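Long-range contact in extracellular solute-binding protein family 1 (Kribbella flavida, PDB 5IXP), which probably binds a solute outside the cell and delivers it to an ABC transporter: residues A[33-46]-A[55-69]. Numbering follows the deposited sequence.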
loop_
_atom_site.group_PDB
_atom_site.type_symbol
_atom_site.label_atom_id
_atom_site.label_comp_id
_atom_site.label_asym_id
_atom_site.label_seq_id
_atom_site.Cartn_x
_atom_site.Cartn_y
_atom_site.Cartn_z
ATOM N N ARG A 33 -1.021 19.355 -13.093
ATOM C CA ARG A 33 0.422 19.506 -13.018
ATOM C C ARG A 33 1.027 18.149 -12.676
ATOM O O ARG A 33 0.588 17.499 -11.720
ATOM C CB ARG A 33 0.774 20.560 -11.954
ATOM C CG ARG A 33 2.234 20.742 -11.657
ATOM C CD ARG A 33 2.395 21.655 -10.447
ATOM N NE ARG A 33 1.741 22.946 -10.645
ATOM C CZ ARG A 33 1.525 23.830 -9.673
ATOM N NH1 ARG A 33 1.895 23.551 -8.435
ATOM N NH2 ARG A 33 0.927 24.989 -9.936
ATOM N N ARG A 34 2.012 17.708 -13.459
ATOM C CA ARG A 34 2.651 16.411 -13.229
ATOM C C ARG A 34 4.152 16.614 -13.127
ATOM O O ARG A 34 4.798 16.914 -14.135
ATOM C CB ARG A 34 2.343 15.420 -14.356
ATOM C CG ARG A 34 0.887 15.084 -14.518
ATOM C CD ARG A 34 0.713 13.987 -15.559
ATOM N NE ARG A 34 -0.697 13.692 -15.754
ATOM C CZ ARG A 34 -1.165 12.537 -16.211
ATOM N NH1 ARG A 34 -0.329 11.551 -16.532
ATOM N NH2 ARG A 34 -2.473 12.369 -16.337
ATOM N N ALA A 35 4.713 16.428 -11.932
ATOM C CA ALA A 35 6.164 16.331 -11.824
ATOM C C ALA A 35 6.666 15.117 -12.610
ATOM O O ALA A 35 5.933 14.146 -12.844
ATOM C CB ALA A 35 6.594 16.221 -10.358
ATOM N N ALA A 36 7.938 15.179 -13.021
ATOM C CA ALA A 36 8.501 14.102 -13.831
ATOM C C ALA A 36 8.580 12.790 -13.064
ATOM O O ALA A 36 8.474 11.714 -13.665
ATOM C CB ALA A 36 9.893 14.484 -14.333
ATOM N N THR A 37 8.797 12.852 -11.753
ATOM C CA THR A 37 8.931 11.656 -10.936
ATOM C C THR A 37 8.145 11.842 -9.650
ATOM O O THR A 37 7.818 12.962 -9.247
ATOM C CB THR A 37 10.394 11.359 -10.569
ATOM O OG1 THR A 37 10.877 12.405 -9.717
ATOM C CG2 THR A 37 11.277 11.259 -11.821
ATOM N N VAL A 38 7.882 10.726 -8.983
ATOM C CA VAL A 38 7.216 10.795 -7.691
ATOM C C VAL A 38 8.095 11.512 -6.671
ATOM O O VAL A 38 7.606 12.305 -5.861
ATOM C CB VAL A 38 6.826 9.385 -7.224
ATOM C CG1 VAL A 38 6.139 9.475 -5.913
ATOM C CG2 VAL A 38 5.911 8.733 -8.246
ATOM N N ASP A 39 9.409 11.259 -6.702
ATOM C CA ASP A 39 10.300 11.943 -5.766
ATOM C C ASP A 39 10.250 13.453 -5.966
ATOM O O ASP A 39 10.331 14.218 -4.997
ATOM C CB ASP A 39 11.736 11.438 -5.910
ATOM C CG ASP A 39 11.922 10.023 -5.379
ATOM O OD1 ASP A 39 11.144 9.587 -4.498
ATOM O OD2 ASP A 39 12.864 9.346 -5.838
ATOM N N GLU A 40 10.114 13.913 -7.214
ATOM C CA GLU A 40 10.060 15.356 -7.391
ATOM C C GLU A 40 8.711 15.927 -7.005
ATOM O O GLU A 40 8.646 17.070 -6.543
ATOM C CB GLU A 40 10.422 15.739 -8.812
ATOM C CG GLU A 40 11.886 16.134 -8.859
ATOM C CD GLU A 40 12.469 15.906 -10.185
ATOM O OE1 GLU A 40 11.767 15.273 -10.996
ATOM O OE2 GLU A 40 13.611 16.354 -10.414
ATOM N N HIS A 41 7.638 15.157 -7.174
ATOM C CA HIS A 41 6.347 15.581 -6.644
ATOM C C HIS A 41 6.432 15.812 -5.137
ATOM O O HIS A 41 5.967 16.837 -4.621
ATOM C CB HIS A 41 5.286 14.534 -6.980
ATOM C CG HIS A 41 3.941 14.840 -6.404
ATOM N ND1 HIS A 41 2.983 15.561 -7.090
ATOM C CD2 HIS A 41 3.395 14.532 -5.202
ATOM C CE1 HIS A 41 1.902 15.676 -6.336
ATOM N NE2 HIS A 41 2.126 15.061 -5.184
ATOM N N ILE A 42 7.049 14.867 -4.419
ATOM C CA ILE A 42 7.252 15.005 -2.975
ATOM C C ILE A 42 8.103 16.228 -2.658
ATOM O O ILE A 42 7.785 17.011 -1.754
ATOM C CB ILE A 42 7.917 13.739 -2.408
ATOM C CG1 ILE A 42 6.979 12.553 -2.452
ATOM C CG2 ILE A 42 8.429 13.993 -0.996
ATOM C CD1 ILE A 42 7.723 11.262 -2.315
ATOM N N LYS A 43 9.224 16.383 -3.366
ATOM C CA LYS A 43 10.105 17.518 -3.112
ATOM C C LYS A 43 9.393 18.842 -3.358
ATOM O O LYS A 43 9.566 19.797 -2.594
ATOM C CB LYS A 43 11.358 17.420 -3.980
ATOM C CG LYS A 43 12.382 16.422 -3.483
ATOM C CD LYS A 43 13.703 16.634 -4.197
ATOM C CE LYS A 43 14.158 15.371 -4.892
ATOM N NZ LYS A 43 14.428 14.268 -3.925
ATOM N N ASN A 44 8.591 18.922 -4.426
ATOM C CA ASN A 44 7.811 20.133 -4.667
ATOM C C ASN A 44 6.878 20.394 -3.502
ATOM O O ASN A 44 6.748 21.527 -3.032
ATOM C CB ASN A 44 6.984 20.004 -5.944
ATOM C CG ASN A 44 7.831 19.935 -7.183
ATOM O OD1 ASN A 44 8.989 20.347 -7.180
ATOM N ND2 ASN A 44 7.245 19.438 -8.270
ATOM N N LEU A 45 6.184 19.346 -3.061
ATOM C CA LEU A 45 5.307 19.414 -1.900
ATOM C C LEU A 45 6.032 20.026 -0.710
ATOM O O LEU A 45 5.592 21.030 -0.137
ATOM C CB LEU A 45 4.826 18.002 -1.576
ATOM C CG LEU A 45 3.449 17.734 -0.997
ATOM C CD1 LEU A 45 2.410 18.547 -1.740
ATOM C CD2 LEU A 45 3.184 16.250 -1.144
ATOM N N GLU A 46 7.167 19.429 -0.342
ATOM C CA GLU A 46 7.929 19.895 0.810
ATOM C C GLU A 46 8.389 21.329 0.614
ATOM O O GLU A 46 8.247 22.170 1.511
ATOM C CB GLU A 46 9.138 18.987 1.047
ATOM C CG GLU A 46 8.793 17.551 1.301
ATOM C CD GLU A 46 10.021 16.704 1.569
ATOM O OE1 GLU A 46 11.145 17.220 1.399
ATOM O OE2 GLU A 46 9.861 15.524 1.949
HETATM N N MSE A 55 2.111 25.825 -4.397
HETATM C CA MSE A 55 1.301 24.608 -4.289
HETATM C C MSE A 55 0.090 24.632 -5.202
HETATM O O MSE A 55 -0.494 25.688 -5.472
HETATM C CB MSE A 55 0.839 24.378 -2.853
HETATM C CG MSE A 55 2.005 24.199 -1.900
HETATM SE SE MSE A 55 1.453 23.613 -0.133
HETATM C CE MSE A 55 1.486 21.705 -0.443
ATOM N N ALA A 56 -0.279 23.443 -5.666
ATOM C CA ALA A 56 -1.528 23.286 -6.386
ATOM C C ALA A 56 -2.699 23.432 -5.416
ATOM O O ALA A 56 -2.549 23.318 -4.195
ATOM C CB ALA A 56 -1.573 21.926 -7.087
ATOM N N ASP A 57 -3.878 23.717 -5.974
ATOM C CA ASP A 57 -5.076 23.782 -5.140
ATOM C C ASP A 57 -5.439 22.418 -4.583
ATOM O O ASP A 57 -5.950 22.324 -3.459
ATOM C CB ASP A 57 -6.249 24.342 -5.937
ATOM C CG ASP A 57 -5.980 25.741 -6.431
ATOM O OD1 ASP A 57 -6.018 26.674 -5.601
ATOM O OD2 ASP A 57 -5.719 25.896 -7.644
ATOM N N ILE A 58 -5.223 21.355 -5.361
ATOM C CA ILE A 58 -5.366 19.979 -4.886
ATOM C C ILE A 58 -4.009 19.317 -5.052
ATOM O O ILE A 58 -3.462 19.295 -6.160
ATOM C CB ILE A 58 -6.449 19.205 -5.665
ATOM C CG1 ILE A 58 -7.824 19.852 -5.461
ATOM C CG2 ILE A 58 -6.476 17.711 -5.224
ATOM C CD1 ILE A 58 -8.914 19.314 -6.436
ATOM N N GLU A 59 -3.466 18.781 -3.960
ATOM C CA GLU A 59 -2.185 18.077 -3.976
ATOM C C GLU A 59 -2.419 16.605 -3.665
ATOM O O GLU A 59 -2.923 16.270 -2.583
ATOM C CB GLU A 59 -1.199 18.678 -2.963
ATOM C CG GLU A 59 -0.653 20.067 -3.347
ATOM C CD GLU A 59 0.501 20.007 -4.347
ATOM O OE1 GLU A 59 0.942 18.893 -4.676
ATOM O OE2 GLU A 59 0.975 21.082 -4.796
ATOM N N ALA A 60 -2.015 15.728 -4.587
ATOM C CA ALA A 60 -2.114 14.302 -4.327
ATOM C C ALA A 60 -1.003 13.862 -3.382
ATOM O O ALA A 60 0.113 14.390 -3.401
ATOM C CB ALA A 60 -2.043 13.486 -5.618
HETATM N N MSE A 61 -1.325 12.871 -2.564
HETATM C CA MSE A 61 -0.426 12.372 -1.533
HETATM C C MSE A 61 -0.573 10.862 -1.440
HETATM O O MSE A 61 -1.695 10.360 -1.276
HETATM C CB MSE A 61 -0.765 13.024 -0.192
HETATM C CG MSE A 61 0.387 13.278 0.707
HETATM SE SE MSE A 61 -0.111 14.625 1.960
HETATM C CE MSE A 61 0.367 16.278 1.095
ATOM N N GLU A 62 0.538 10.135 -1.539
ATOM C CA GLU A 62 0.490 8.697 -1.311
ATOM C C GLU A 62 0.407 8.409 0.186
ATOM O O GLU A 62 0.917 9.171 1.025
ATOM C CB GLU A 62 1.712 7.994 -1.920
ATOM C CG GLU A 62 1.415 6.594 -2.462
ATOM C CD GLU A 62 1.843 5.463 -1.525
ATOM O OE1 GLU A 62 2.501 5.733 -0.507
ATOM O OE2 GLU A 62 1.532 4.296 -1.820
ATOM N N VAL A 63 -0.248 7.293 0.522
ATOM C CA VAL A 63 -0.490 7.007 1.933
ATOM C C VAL A 63 0.817 6.841 2.698
ATOM O O VAL A 63 0.871 7.112 3.906
ATOM C CB VAL A 63 -1.397 5.771 2.099
ATOM C CG1 VAL A 63 -0.695 4.498 1.601
ATOM C CG2 VAL A 63 -1.845 5.651 3.558
ATOM N N SER A 64 1.896 6.427 2.030
ATOM C CA SER A 64 3.118 6.221 2.803
ATOM C C SER A 64 3.795 7.527 3.206
ATOM O O SER A 64 4.679 7.496 4.070
ATOM C CB SER A 64 4.113 5.345 2.044
ATOM O OG SER A 64 4.608 6.019 0.903
ATOM N N TRP A 65 3.406 8.661 2.606
ATOM C CA TRP A 65 3.949 9.975 2.954
ATOM C C TRP A 65 3.098 10.736 3.950
ATOM O O TRP A 65 3.600 11.673 4.579
ATOM C CB TRP A 65 4.060 10.907 1.737
ATOM C CG TRP A 65 4.453 10.322 0.462
ATOM C CD1 TRP A 65 5.208 9.215 0.264
ATOM C CD2 TRP A 65 4.107 10.820 -0.836
ATOM N NE1 TRP A 65 5.348 8.976 -1.078
ATOM C CE2 TRP A 65 4.682 9.952 -1.777
ATOM C CE3 TRP A 65 3.356 11.911 -1.288
ATOM C CZ2 TRP A 65 4.538 10.139 -3.143
ATOM C CZ3 TRP A 65 3.211 12.100 -2.639
ATOM C CH2 TRP A 65 3.805 11.220 -3.560
ATOM N N ILE A 66 1.807 10.410 4.045
ATOM C CA ILE A 66 0.854 11.319 4.676
ATOM C C ILE A 66 1.132 11.492 6.167
ATOM O O ILE A 66 0.732 12.512 6.748
ATOM C CB ILE A 66 -0.590 10.862 4.390
ATOM C CG1 ILE A 66 -1.571 12.009 4.662
ATOM C CG2 ILE A 66 -0.944 9.608 5.176
ATOM C CD1 ILE A 66 -2.957 11.792 4.070
ATOM N N TYR A 67 1.854 10.550 6.789
ATOM C CA TYR A 67 2.234 10.703 8.193
ATOM C C TYR A 67 2.968 12.020 8.417
ATOM O O TYR A 67 2.751 12.697 9.427
ATOM C CB TYR A 67 3.108 9.522 8.648
ATOM C CG TYR A 67 4.535 9.552 8.111
ATOM C CD1 TYR A 67 4.861 8.930 6.914
ATOM C CD2 TYR A 67 5.551 10.212 8.800
ATOM C CE1 TYR A 67 6.152 8.965 6.411
ATOM C CE2 TYR A 67 6.849 10.259 8.301
ATOM C CZ TYR A 67 7.142 9.632 7.105
ATOM O OH TYR A 67 8.428 9.663 6.598
ATOM N N LYS A 68 3.836 12.397 7.476
ATOM C CA LYS A 68 4.624 13.615 7.618
ATOM C C LYS A 68 3.741 14.854 7.570
ATOM O O LYS A 68 4.054 15.868 8.201
ATOM C CB LYS A 68 5.695 13.659 6.526
ATOM C CG LYS A 68 6.562 14.907 6.524
ATOM C CD LYS A 68 7.898 14.659 5.832
ATOM C CE LYS A 68 8.624 15.975 5.539
ATOM N NZ LYS A 68 9.878 15.778 4.749
ATOM N N TYR A 69 2.619 14.792 6.860
ATOM C CA TYR A 69 1.783 15.970 6.719
ATOM C C TYR A 69 0.624 15.997 7.699
ATOM O O TYR A 69 0.088 17.078 7.966
ATOM C CB TYR A 69 1.312 16.085 5.264
ATOM C CG TYR A 69 2.534 16.275 4.411
ATOM C CD1 TYR A 69 3.175 17.501 4.367
ATOM C CD2 TYR A 69 3.115 15.209 3.747
ATOM C CE1 TYR A 69 4.337 17.680 3.632
ATOM C CE2 TYR A 69 4.276 15.377 3.011
ATOM C CZ TYR A 69 4.875 16.617 2.960
ATOM O OH TYR A 69 6.019 16.783 2.239
HETATM O O HOH W 1 2.706 21.445 -7.386
HETATM O O HOH W 2 0.385 27.072 -8.057
HETATM O O HOH W 3 3.684 18.571 -5.540
HETATM O O HOH W 4 7.622 14.716 2.550
#
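H41 and I42, neighbours on helix 38-46, meet residues 55-69 in different ways: a hydrogen bond from one, a methylene over an indole from the other. H41 NE2 donates to A60 O (2.8 Å, N-H...O angle 160°); the acceptor lies near the imidazole plane, though the donor is tilted from the carbonyl plane. With CG anti to the backbone N (chi1 176°), the imidazole extends from the helix to the strand, and its CD2 lies 3.5 Å from W65 CZ3, the two rings meeting rim to rim. With an alanine here the imidazole would be gone, A60 O would probably be left without this donor, and a gap would be likely to open beside W65. I42, branched and apolar, lays CG1 over the six-membered ring of W65, 3.4 Å from its centroid; E62 CB lies over the opposite face, so the indole is sandwiched. V38 CG1 meets the ring edge at CZ2.

Strand 28-34, helix 38-51 and strand 58-62 form a beta-alpha-beta unit of the periplasmic binding protein fold: both strands run parallel to strand 2-8, which lies between them, and the helix packs across the sheet. Beneath the helix, buried L45 splits its methyls between M55 and M61, both selenomethionine here in place of methionine, CD1 to M55 CE (3.5 Å) and CD2 to M61 CE.

At the rim, K68 NZ reaches E46 OE2 (2.8 Å) in a salt bridge with a weak hydrogen bond, and a water links this carboxylate to Y69 OH. Further out, E59 OE2 accepts from A56 N (2.8 Å) and, through a water, from R33 NH1, which also bonds G54 O. F9 meets both the H41 and W65 rings.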